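Local structure of Slr0280 protein (Synechocystis sp., 5H3K) at residues P421-V432 with Q443-M454; S405-A413 with I464-A472. The protein is of unknown function but carries a domain of the phosphodiester glycosidase (NAGPA) family and so may cleave a sugar-linked phosphodiester. All coordinates share one frame; numbering follows the deposited sequence.

Contact 1: residues P421-V432 with Q443-M454; sequences PSYIPLSDNEQV and QYPLPKAGQQQM
Glu-430 OE1, on a residue paired with Leu-446 across antiparallel strands, is gripped by the hydroxyl OG of Ser-427 at 2.7 Å on the anti lone pair, by weak bonds from the backbone N atoms of Leu-426 and Ser-427, and by a salt bridge from Arg-466 NE, illustrating how a buried carboxylate can be satisfied from several directions. The other oxygen, OE2, offers its syn lone pair to Tyr-423 OH at 2.6 Å and lies at the edge of that ring, in its plane. An extended side chain (chi2 -172°) carries the carboxylate to the 426-427 loop. Leu-446 CD1 meets the edge of the tyrosine ring, 4.0 Å from Tyr-423 CE2, so aliphatic carbon borders the polar cluster.

On the same face, on the far side of Leu-446, Val-432 packs through CG1, which chi1 of 58° sets between its backbone N and carbonyl carbon; from there it touches Tyr-444 CB, Leu-446 CG and, at 4.0 Å, Met-454 CG. The opposite face carries Gln-431 and Pro-445. Here Gln-443 NE2 gives a nearly straight bond of 2.7 Å to Gln-431 OE1; the acceptor lies in the donor's amide plane, although the two amides are turned 71° apart.

Beyond the end of strand 439-446, just ahead of strand 430-436, Asp-428 OD2 takes the backbone N of Ala-449 at 2.7 Å, nearly along its C-O axis, and Pro-425 CG lies 4.0 Å from Leu-446 CB. The 422-423 strand pairs separately with Met-454, Tyr-423 N donating to Met-454 O at 2.6 Å. With both carboxylate oxygens engaged, rotation of Glu-430 is probably restricted, and its position is tied to that of the Tyr-423 hydroxyl and the 426-427 loop: a polar centre held beside the side chains of Leu-446 and Pro-425.

Contact 2: residues S405-A413 with I464-A472; sequences SGYVQRGIA and IDRGNQIPA
Arg-466 reaches past Val-408 with a side chain extended from CG to NE, its guanidinium shared among several acceptors: NE makes a salt bridge with Glu-430, and NH2 bonds the hydroxyl of Tyr-415 and probably that of Tyr-423. NH1 faces water instead. One molecule, at 2.8 Å from NH1 and in the guanidinium plane, lies within bonding distance of the carbonyl oxygens of Ser-405 and Tyr-407; a second, weakly bonded to NH1, accepts from Gln-409 N at 2.9 Å and lies near Tyr-407 O. Solvent thus joins the arginine to this loop. Val-408 CG1 lies over a guanidinium face, 4.0 Å from Arg-466 CD.

The strands are stitched in antiparallel register, Ala-413 N meeting Ile-464 O at 2.8 Å in a near-linear bond (179°). Asp-465, its CG anti to the backbone N (chi1 -178°), steadies the turn that follows: OD1 accepts Gln-469 N at 2.7 Å on its syn lone pair, while OD2 is met by Ile-470 N from above the carboxylate plane. Ile-412 crosses Ile-470 at about a right angle, CD1 lying 3.7 Å from Ile-470 CG1. Strand 411-415 runs between strand 397-403, parallel to it, and strand 460-466, whose other neighbour is the antiparallel strand 430-436.

In the fold
Read from the N terminus, the chain first lays down 405-413, which ends in strand 411-415, and goes on through the short strand 422-423 and the loop at 426-427 to the hairpin of strands 430-436 and 439-446. Contact 1 closes that hairpin and the loops flanking it. Only afterwards does strand 460-466 return to 411-415 and close contact 2, so the smaller loop lies wholly within the larger. The contact centres are 11 Å apart. Because strand 460-466 borders both 411-415 and 430-436, both contacts reach the same sheet, while the 422-423 pairing of contact 1 stands as a small sheet of its own, and the arginine of contact 2 meets the Glu-430 carboxylate and its partners.

Contact 1: residues P421-V432 with Q443-M454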
loop_
_atom_site.group_PDB
_atom_site.type_symbol
_atom_site.label_atom_id
_atom_site.label_comp_id
_atom_site.label_asym_id
_atom_site.label_seq_id
_atom_site.Cartn_x
_atom_site.Cartn_y
_atom_site.Cartn_z
ATOM N N PRO A 421 2.739 11.764 22.008
ATOM C CA PRO A 421 2.913 12.660 23.157
ATOM C C PRO A 421 2.115 12.230 24.385
ATOM O O PRO A 421 2.475 12.628 25.493
ATOM C CB PRO A 421 2.378 14.003 22.632
ATOM C CG PRO A 421 2.564 13.924 21.145
ATOM C CD PRO A 421 2.236 12.482 20.823
ATOM N N SER A 422 1.066 11.431 24.212
ATOM C CA SER A 422 0.242 11.051 25.360
ATOM C C SER A 422 -0.260 9.611 25.330
ATOM O O SER A 422 -0.211 8.941 24.297
ATOM C CB SER A 422 -0.945 12.015 25.515
ATOM O OG SER A 422 -2.023 11.635 24.679
ATOM N N TYR A 423 -0.732 9.142 26.479
ATOM C CA TYR A 423 -1.371 7.840 26.582
ATOM C C TYR A 423 -2.756 7.974 27.209
ATOM O O TYR A 423 -2.931 8.684 28.200
ATOM C CB TYR A 423 -0.505 6.875 27.400
ATOM C CG TYR A 423 -1.217 5.585 27.727
ATOM C CD1 TYR A 423 -1.427 4.615 26.753
ATOM C CD2 TYR A 423 -1.688 5.331 29.011
ATOM C CE1 TYR A 423 -2.093 3.433 27.046
ATOM C CE2 TYR A 423 -2.349 4.151 29.314
ATOM C CZ TYR A 423 -2.548 3.201 28.332
ATOM O OH TYR A 423 -3.212 2.029 28.632
ATOM N N ILE A 424 -3.742 7.312 26.613
ATOM C CA ILE A 424 -5.088 7.245 27.174
ATOM C C ILE A 424 -5.349 5.796 27.541
ATOM O O ILE A 424 -5.136 4.911 26.707
ATOM C CB ILE A 424 -6.142 7.692 26.137
ATOM C CG1 ILE A 424 -5.901 9.138 25.716
ATOM C CG2 ILE A 424 -7.547 7.509 26.686
ATOM C CD1 ILE A 424 -6.778 9.598 24.567
ATOM N N PRO A 425 -5.807 5.534 28.784
ATOM C CA PRO A 425 -5.912 4.133 29.220
ATOM C C PRO A 425 -6.824 3.309 28.319
ATOM O O PRO A 425 -7.870 3.800 27.894
ATOM C CB PRO A 425 -6.475 4.226 30.651
ATOM C CG PRO A 425 -6.940 5.635 30.821
ATOM C CD PRO A 425 -6.165 6.481 29.859
ATOM N N LEU A 426 -6.415 2.079 28.022
ATOM C CA LEU A 426 -7.158 1.225 27.104
ATOM C C LEU A 426 -7.988 0.199 27.853
ATOM O O LEU A 426 -8.791 -0.512 27.256
ATOM C CB LEU A 426 -6.203 0.520 26.141
ATOM C CG LEU A 426 -5.414 1.370 25.149
ATOM C CD1 LEU A 426 -4.373 0.519 24.428
ATOM C CD2 LEU A 426 -6.358 2.022 24.148
ATOM N N SER A 427 -7.777 0.105 29.161
ATOM C CA SER A 427 -8.565 -0.791 30.010
ATOM C C SER A 427 -8.838 -0.104 31.347
ATOM O O SER A 427 -8.198 0.901 31.669
ATOM C CB SER A 427 -7.849 -2.126 30.237
ATOM O OG SER A 427 -6.694 -1.980 31.056
ATOM N N ASP A 428 -9.793 -0.625 32.114
ATOM C CA ASP A 428 -10.089 -0.061 33.430
ATOM C C ASP A 428 -9.066 -0.504 34.468
ATOM O O ASP A 428 -8.432 -1.553 34.319
ATOM C CB ASP A 428 -11.478 -0.481 33.915
ATOM C CG ASP A 428 -12.590 0.060 33.057
ATOM O OD1 ASP A 428 -13.714 -0.484 33.155
ATOM O OD2 ASP A 428 -12.347 1.022 32.295
ATOM N N ASN A 429 -8.918 0.304 35.517
ATOM C CA ASN A 429 -8.107 -0.042 36.677
ATOM C C ASN A 429 -6.637 -0.300 36.341
ATOM O O ASN A 429 -6.041 -1.269 36.809
ATOM C CB ASN A 429 -8.724 -1.235 37.421
ATOM C CG ASN A 429 -10.176 -0.991 37.803
ATOM O OD1 ASN A 429 -10.543 0.109 38.213
ATOM N ND2 ASN A 429 -11.012 -2.014 37.649
ATOM N N GLU A 430 -6.068 0.567 35.512
ATOM C CA GLU A 430 -4.641 0.489 35.203
ATOM C C GLU A 430 -3.851 1.264 36.250
ATOM O O GLU A 430 -4.381 2.195 36.867
ATOM C CB GLU A 430 -4.357 1.062 33.805
ATOM C CG GLU A 430 -5.042 0.288 32.696
ATOM C CD GLU A 430 -4.611 0.717 31.306
ATOM O OE1 GLU A 430 -4.904 -0.041 30.357
ATOM O OE2 GLU A 430 -3.987 1.793 31.154
ATOM N N GLN A 431 -2.594 0.874 36.457
ATOM C CA GLN A 431 -1.660 1.682 37.238
ATOM C C GLN A 431 -0.588 2.205 36.291
ATOM O O GLN A 431 -0.073 1.443 35.465
ATOM C CB GLN A 431 -1.000 0.839 38.328
ATOM C CG GLN A 431 -1.836 0.673 39.588
ATOM C CD GLN A 431 -2.009 1.979 40.352
ATOM O OE1 GLN A 431 -1.033 2.634 40.726
ATOM N NE2 GLN A 431 -3.254 2.363 40.579
ATOM N N VAL A 432 -0.248 3.486 36.398
ATOM C CA VAL A 432 0.831 4.028 35.574
ATOM C C VAL A 432 2.013 4.481 36.422
ATOM O O VAL A 432 1.831 5.099 37.480
ATOM C CB VAL A 432 0.355 5.177 34.639
ATOM C CG1 VAL A 432 -0.249 6.324 35.437
ATOM C CG2 VAL A 432 1.518 5.685 33.748
ATOM N N GLN A 443 3.516 7.826 40.309
ATOM C CA GLN A 443 2.627 6.681 40.106
ATOM C C GLN A 443 1.195 7.175 40.272
ATOM O O GLN A 443 0.914 7.936 41.205
ATOM C CB GLN A 443 2.909 5.557 41.112
ATOM C CG GLN A 443 1.832 4.459 41.147
ATOM C CD GLN A 443 2.109 3.373 42.184
ATOM O OE1 GLN A 443 3.088 3.443 42.929
ATOM N NE2 GLN A 443 1.238 2.361 42.237
ATOM N N TYR A 444 0.307 6.771 39.363
ATOM C CA TYR A 444 -1.106 7.150 39.434
ATOM C C TYR A 444 -2.000 5.992 39.025
ATOM O O TYR A 444 -1.619 5.176 38.181
ATOM C CB TYR A 444 -1.432 8.297 38.476
ATOM C CG TYR A 444 -0.574 9.519 38.583
ATOM C CD1 TYR A 444 -0.717 10.404 39.644
ATOM C CD2 TYR A 444 0.348 9.821 37.595
ATOM C CE1 TYR A 444 0.065 11.545 39.731
ATOM C CE2 TYR A 444 1.133 10.959 37.670
ATOM C CZ TYR A 444 0.990 11.818 38.741
ATOM O OH TYR A 444 1.776 12.949 38.804
ATOM N N PRO A 445 -3.216 5.936 39.595
ATOM C CA PRO A 445 -4.219 5.006 39.077
ATOM C C PRO A 445 -4.872 5.618 37.844
ATOM O O PRO A 445 -5.016 6.840 37.774
ATOM C CB PRO A 445 -5.230 4.924 40.221
ATOM C CG PRO A 445 -5.162 6.300 40.852
ATOM C CD PRO A 445 -3.711 6.703 40.756
ATOM N N LEU A 446 -5.215 4.784 36.868
ATOM C CA LEU A 446 -6.010 5.217 35.725
ATOM C C LEU A 446 -7.240 4.325 35.732
ATOM O O LEU A 446 -7.226 3.241 35.136
ATOM C CB LEU A 446 -5.236 5.043 34.416
ATOM C CG LEU A 446 -3.933 5.817 34.275
ATOM C CD1 LEU A 446 -3.201 5.400 32.988
ATOM C CD2 LEU A 446 -4.206 7.308 34.287
ATOM N N PRO A 447 -8.306 4.765 36.422
ATOM C CA PRO A 447 -9.397 3.841 36.740
ATOM C C PRO A 447 -10.272 3.505 35.539
ATOM O O PRO A 447 -10.817 2.408 35.487
ATOM C CB PRO A 447 -10.218 4.626 37.765
ATOM C CG PRO A 447 -10.013 6.053 37.375
ATOM C CD PRO A 447 -8.591 6.137 36.882
ATOM N N LYS A 448 -10.410 4.422 34.590
ATOM C CA LYS A 448 -11.453 4.250 33.593
ATOM C C LYS A 448 -11.076 4.440 32.145
ATOM O O LYS A 448 -10.569 5.485 31.763
ATOM C CB LYS A 448 -12.639 5.163 33.911
ATOM C CG LYS A 448 -13.602 4.557 34.902
ATOM C CD LYS A 448 -14.215 5.608 35.806
ATOM C CE LYS A 448 -15.223 4.960 36.739
ATOM N NZ LYS A 448 -14.690 3.690 37.322
ATOM N N ALA A 449 -11.304 3.379 31.381
ATOM C CA ALA A 449 -11.731 3.446 29.980
ATOM C C ALA A 449 -10.703 3.557 28.840
ATOM O O ALA A 449 -10.378 2.506 28.284
ATOM C CB ALA A 449 -12.963 4.381 29.796
ATOM N N GLY A 450 -10.174 4.733 28.452
ATOM C CA GLY A 450 -10.363 6.047 29.045
ATOM C C GLY A 450 -10.990 7.015 28.074
ATOM O O GLY A 450 -11.233 6.611 26.940
ATOM N N GLN A 451 -11.276 8.264 28.464
ATOM C CA GLN A 451 -11.152 8.853 29.821
ATOM C C GLN A 451 -9.742 9.117 30.392
ATOM O O GLN A 451 -9.020 8.199 30.777
ATOM C CB GLN A 451 -12.104 8.206 30.853
ATOM C CG GLN A 451 -13.595 8.208 30.453
ATOM C CD GLN A 451 -14.240 9.601 30.468
ATOM O OE1 GLN A 451 -13.713 10.559 29.895
ATOM N NE2 GLN A 451 -15.393 9.710 31.128
ATOM N N GLN A 452 -9.399 10.403 30.442
ATOM C CA GLN A 452 -8.088 10.948 30.856
ATOM C C GLN A 452 -6.863 10.614 29.973
ATOM O O GLN A 452 -6.930 9.783 29.063
ATOM C CB GLN A 452 -7.813 10.783 32.364
ATOM C CG GLN A 452 -7.221 9.465 32.808
ATOM C CD GLN A 452 -7.360 9.259 34.306
ATOM O OE1 GLN A 452 -7.514 8.134 34.779
ATOM N NE2 GLN A 452 -7.312 10.352 35.060
ATOM N N GLN A 453 -5.752 11.291 30.241
ATOM C CA GLN A 453 -4.667 11.357 29.271
ATOM C C GLN A 453 -3.301 11.665 29.901
ATOM O O GLN A 453 -3.003 12.817 30.208
ATOM C CB GLN A 453 -5.032 12.428 28.245
ATOM C CG GLN A 453 -4.150 12.520 27.028
ATOM C CD GLN A 453 -4.807 13.335 25.923
ATOM O OE1 GLN A 453 -6.014 13.222 25.689
ATOM N NE2 GLN A 453 -4.020 14.165 25.247
ATOM N N MET A 454 -2.481 10.632 30.094
ATOM C CA MET A 454 -1.129 10.802 30.624
ATOM C C MET A 454 -0.220 11.305 29.518
ATOM O O MET A 454 -0.156 10.695 28.454
ATOM C CB MET A 454 -0.546 9.463 31.110
ATOM C CG MET A 454 -1.040 8.915 32.436
ATOM S SD MET A 454 -0.742 10.024 33.832
ATOM C CE MET A 454 0.908 10.606 33.479
#

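Contact 2: residues S405-A413 with I464-A472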
loop_
_atom_site.group_PDB
_atom_site.type_symbol
_atom_site.label_atom_id
_atom_site.label_comp_id
_atom_site.label_asym_id
_atom_site.label_seq_id
_atom_site.Cartn_x
_atom_site.Cartn_y
_atom_site.Cartn_z
ATOM N N SER A 405 1.570 -0.757 22.092
ATOM C CA SER A 405 0.589 -1.601 21.414
ATOM C C SER A 405 -0.859 -1.276 21.770
ATOM O O SER A 405 -1.178 -0.935 22.917
ATOM C CB SER A 405 0.875 -3.084 21.714
ATOM O OG SER A 405 -0.052 -3.947 21.049
ATOM N N GLY A 406 -1.738 -1.399 20.782
ATOM C CA GLY A 406 -3.170 -1.326 21.024
ATOM C C GLY A 406 -3.737 -2.625 21.561
ATOM O O GLY A 406 -4.939 -2.714 21.862
ATOM N N TYR A 407 -2.884 -3.645 21.695
ATOM C CA TYR A 407 -3.348 -4.945 22.163
ATOM C C TYR A 407 -3.396 -5.039 23.699
ATOM O O TYR A 407 -2.384 -4.888 24.387
ATOM C CB TYR A 407 -2.485 -6.060 21.567
ATOM C CG TYR A 407 -2.946 -7.461 21.921
ATOM C CD1 TYR A 407 -4.194 -7.927 21.524
ATOM C CD2 TYR A 407 -2.121 -8.314 22.626
ATOM C CE1 TYR A 407 -4.617 -9.217 21.847
ATOM C CE2 TYR A 407 -2.529 -9.613 22.943
ATOM C CZ TYR A 407 -3.780 -10.051 22.554
ATOM O OH TYR A 407 -4.182 -11.334 22.878
ATOM N N VAL A 408 -4.584 -5.301 24.230
ATOM C CA VAL A 408 -4.801 -5.258 25.677
ATOM C C VAL A 408 -4.960 -6.632 26.321
ATOM O O VAL A 408 -5.919 -7.367 26.043
ATOM C CB VAL A 408 -6.029 -4.401 26.022
ATOM C CG1 VAL A 408 -6.194 -4.307 27.524
ATOM C CG2 VAL A 408 -5.898 -3.022 25.430
ATOM N N GLN A 409 -4.008 -6.969 27.187
ATOM C CA GLN A 409 -4.078 -8.170 28.013
ATOM C C GLN A 409 -3.536 -7.850 29.405
ATOM O O GLN A 409 -2.821 -6.867 29.592
ATOM C CB GLN A 409 -3.265 -9.312 27.401
ATOM C CG GLN A 409 -3.779 -9.842 26.063
ATOM C CD GLN A 409 -5.139 -10.526 26.166
ATOM O OE1 GLN A 409 -5.508 -11.049 27.216
ATOM N NE2 GLN A 409 -5.889 -10.521 25.065
ATOM N N ARG A 410 -3.892 -8.662 30.390
ATOM C CA ARG A 410 -3.280 -8.511 31.700
ATOM C C ARG A 410 -1.775 -8.702 31.562
ATOM O O ARG A 410 -1.312 -9.596 30.841
ATOM C CB ARG A 410 -3.864 -9.524 32.683
ATOM C CG ARG A 410 -5.310 -9.209 33.059
ATOM C CD ARG A 410 -5.947 -10.330 33.880
ATOM N NE ARG A 410 -5.531 -10.304 35.281
ATOM C CZ ARG A 410 -4.526 -11.018 35.778
ATOM N NH1 ARG A 410 -3.817 -11.820 34.988
ATOM N NH2 ARG A 410 -4.232 -10.930 37.071
ATOM N N GLY A 411 -1.006 -7.846 32.227
ATOM C CA GLY A 411 0.444 -7.910 32.145
ATOM C C GLY A 411 1.052 -6.521 32.264
ATOM O O GLY A 411 0.357 -5.560 32.595
ATOM N N ILE A 412 2.350 -6.419 31.999
ATOM C CA ILE A 412 3.027 -5.133 32.081
ATOM C C ILE A 412 3.304 -4.593 30.680
ATOM O O ILE A 412 3.894 -5.288 29.851
ATOM C CB ILE A 412 4.342 -5.251 32.857
ATOM C CG1 ILE A 412 4.057 -5.711 34.293
ATOM C CG2 ILE A 412 5.114 -3.923 32.815
ATOM C CD1 ILE A 412 5.284 -6.164 35.052
ATOM N N ALA A 413 2.886 -3.353 30.433
ATOM C CA ALA A 413 3.077 -2.712 29.127
ATOM C C ALA A 413 3.934 -1.464 29.267
ATOM O O ALA A 413 4.046 -0.883 30.353
ATOM C CB ALA A 413 1.736 -2.374 28.490
ATOM N N ILE A 464 2.809 0.671 32.232
ATOM C CA ILE A 464 1.386 0.458 32.484
ATOM C C ILE A 464 1.179 -0.939 33.063
ATOM O O ILE A 464 1.591 -1.943 32.467
ATOM C CB ILE A 464 0.543 0.601 31.192
ATOM C CG1 ILE A 464 0.602 2.038 30.659
ATOM C CG2 ILE A 464 -0.900 0.194 31.443
ATOM C CD1 ILE A 464 0.084 3.077 31.624
ATOM N N ASP A 465 0.568 -1.008 34.240
ATOM C CA ASP A 465 0.302 -2.304 34.857
ATOM C C ASP A 465 -1.175 -2.617 34.681
ATOM O O ASP A 465 -2.034 -1.883 35.174
ATOM C CB ASP A 465 0.680 -2.267 36.342
ATOM C CG ASP A 465 0.474 -3.599 37.043
ATOM O OD1 ASP A 465 0.101 -4.594 36.374
ATOM O OD2 ASP A 465 0.714 -3.650 38.276
ATOM N N ARG A 466 -1.462 -3.693 33.957
ATOM C CA ARG A 466 -2.832 -4.159 33.785
ATOM C C ARG A 466 -3.009 -5.467 34.550
ATOM O O ARG A 466 -2.342 -6.468 34.259
ATOM C CB ARG A 466 -3.157 -4.331 32.293
ATOM C CG ARG A 466 -2.920 -3.061 31.480
ATOM C CD ARG A 466 -3.332 -3.234 30.030
ATOM N NE ARG A 466 -3.323 -1.966 29.315
ATOM C CZ ARG A 466 -2.610 -1.729 28.218
ATOM N NH1 ARG A 466 -1.841 -2.676 27.715
ATOM N NH2 ARG A 466 -2.669 -0.537 27.629
ATOM N N GLY A 467 -3.873 -5.441 35.562
ATOM C CA GLY A 467 -4.121 -6.621 36.380
ATOM C C GLY A 467 -3.201 -6.797 37.582
ATOM O O GLY A 467 -2.980 -7.928 38.037
ATOM N N ASN A 468 -2.663 -5.689 38.093
ATOM C CA ASN A 468 -1.808 -5.709 39.284
ATOM C C ASN A 468 -0.658 -6.708 39.225
ATOM O O ASN A 468 -0.503 -7.546 40.116
ATOM C CB ASN A 468 -2.647 -5.967 40.540
ATOM C CG ASN A 468 -3.604 -4.836 40.835
ATOM O OD1 ASN A 468 -3.183 -3.724 41.152
ATOM N ND2 ASN A 468 -4.899 -5.109 40.735
ATOM N N GLN A 469 0.152 -6.614 38.178
ATOM C CA GLN A 469 1.244 -7.554 37.988
ATOM C C GLN A 469 2.523 -7.083 38.667
ATOM O O GLN A 469 3.504 -7.828 38.746
ATOM C CB GLN A 469 1.487 -7.777 36.497
ATOM C CG GLN A 469 0.247 -8.226 35.752
ATOM C CD GLN A 469 -0.254 -9.570 36.235
ATOM O OE1 GLN A 469 0.410 -10.589 36.054
ATOM N NE2 GLN A 469 -1.424 -9.579 36.862
ATOM N N ILE A 470 2.513 -5.837 39.136
ATOM C CA ILE A 470 3.711 -5.247 39.731
ATOM C C ILE A 470 3.582 -5.209 41.250
ATOM O O ILE A 470 2.743 -4.481 41.783
ATOM C CB ILE A 470 3.988 -3.813 39.192
ATOM C CG1 ILE A 470 4.170 -3.836 37.668
ATOM C CG2 ILE A 470 5.234 -3.229 39.845
ATOM C CD1 ILE A 470 4.492 -2.478 37.049
ATOM N N PRO A 471 4.417 -6.001 41.945
ATOM C CA PRO A 471 4.419 -6.078 43.411
ATOM C C PRO A 471 4.638 -4.702 44.017
ATOM O O PRO A 471 5.365 -3.886 43.440
ATOM C CB PRO A 471 5.624 -6.972 43.717
ATOM C CG PRO A 471 5.850 -7.772 42.468
ATOM C CD PRO A 471 5.462 -6.847 41.340
ATOM N N ALA A 472 4.019 -4.441 45.165
ATOM C CA ALA A 472 4.127 -3.136 45.809
ATOM C C ALA A 472 5.564 -2.797 46.193
ATOM O O ALA A 472 6.348 -3.671 46.584
ATOM C CB ALA A 472 3.214 -3.058 47.029
HETATM O O HOH W 1 -0.680 -2.816 25.132
HETATM O O HOH W 2 -1.469 -5.590 26.983
HETATM O O HOH W 3 -0.688 -5.222 29.715
#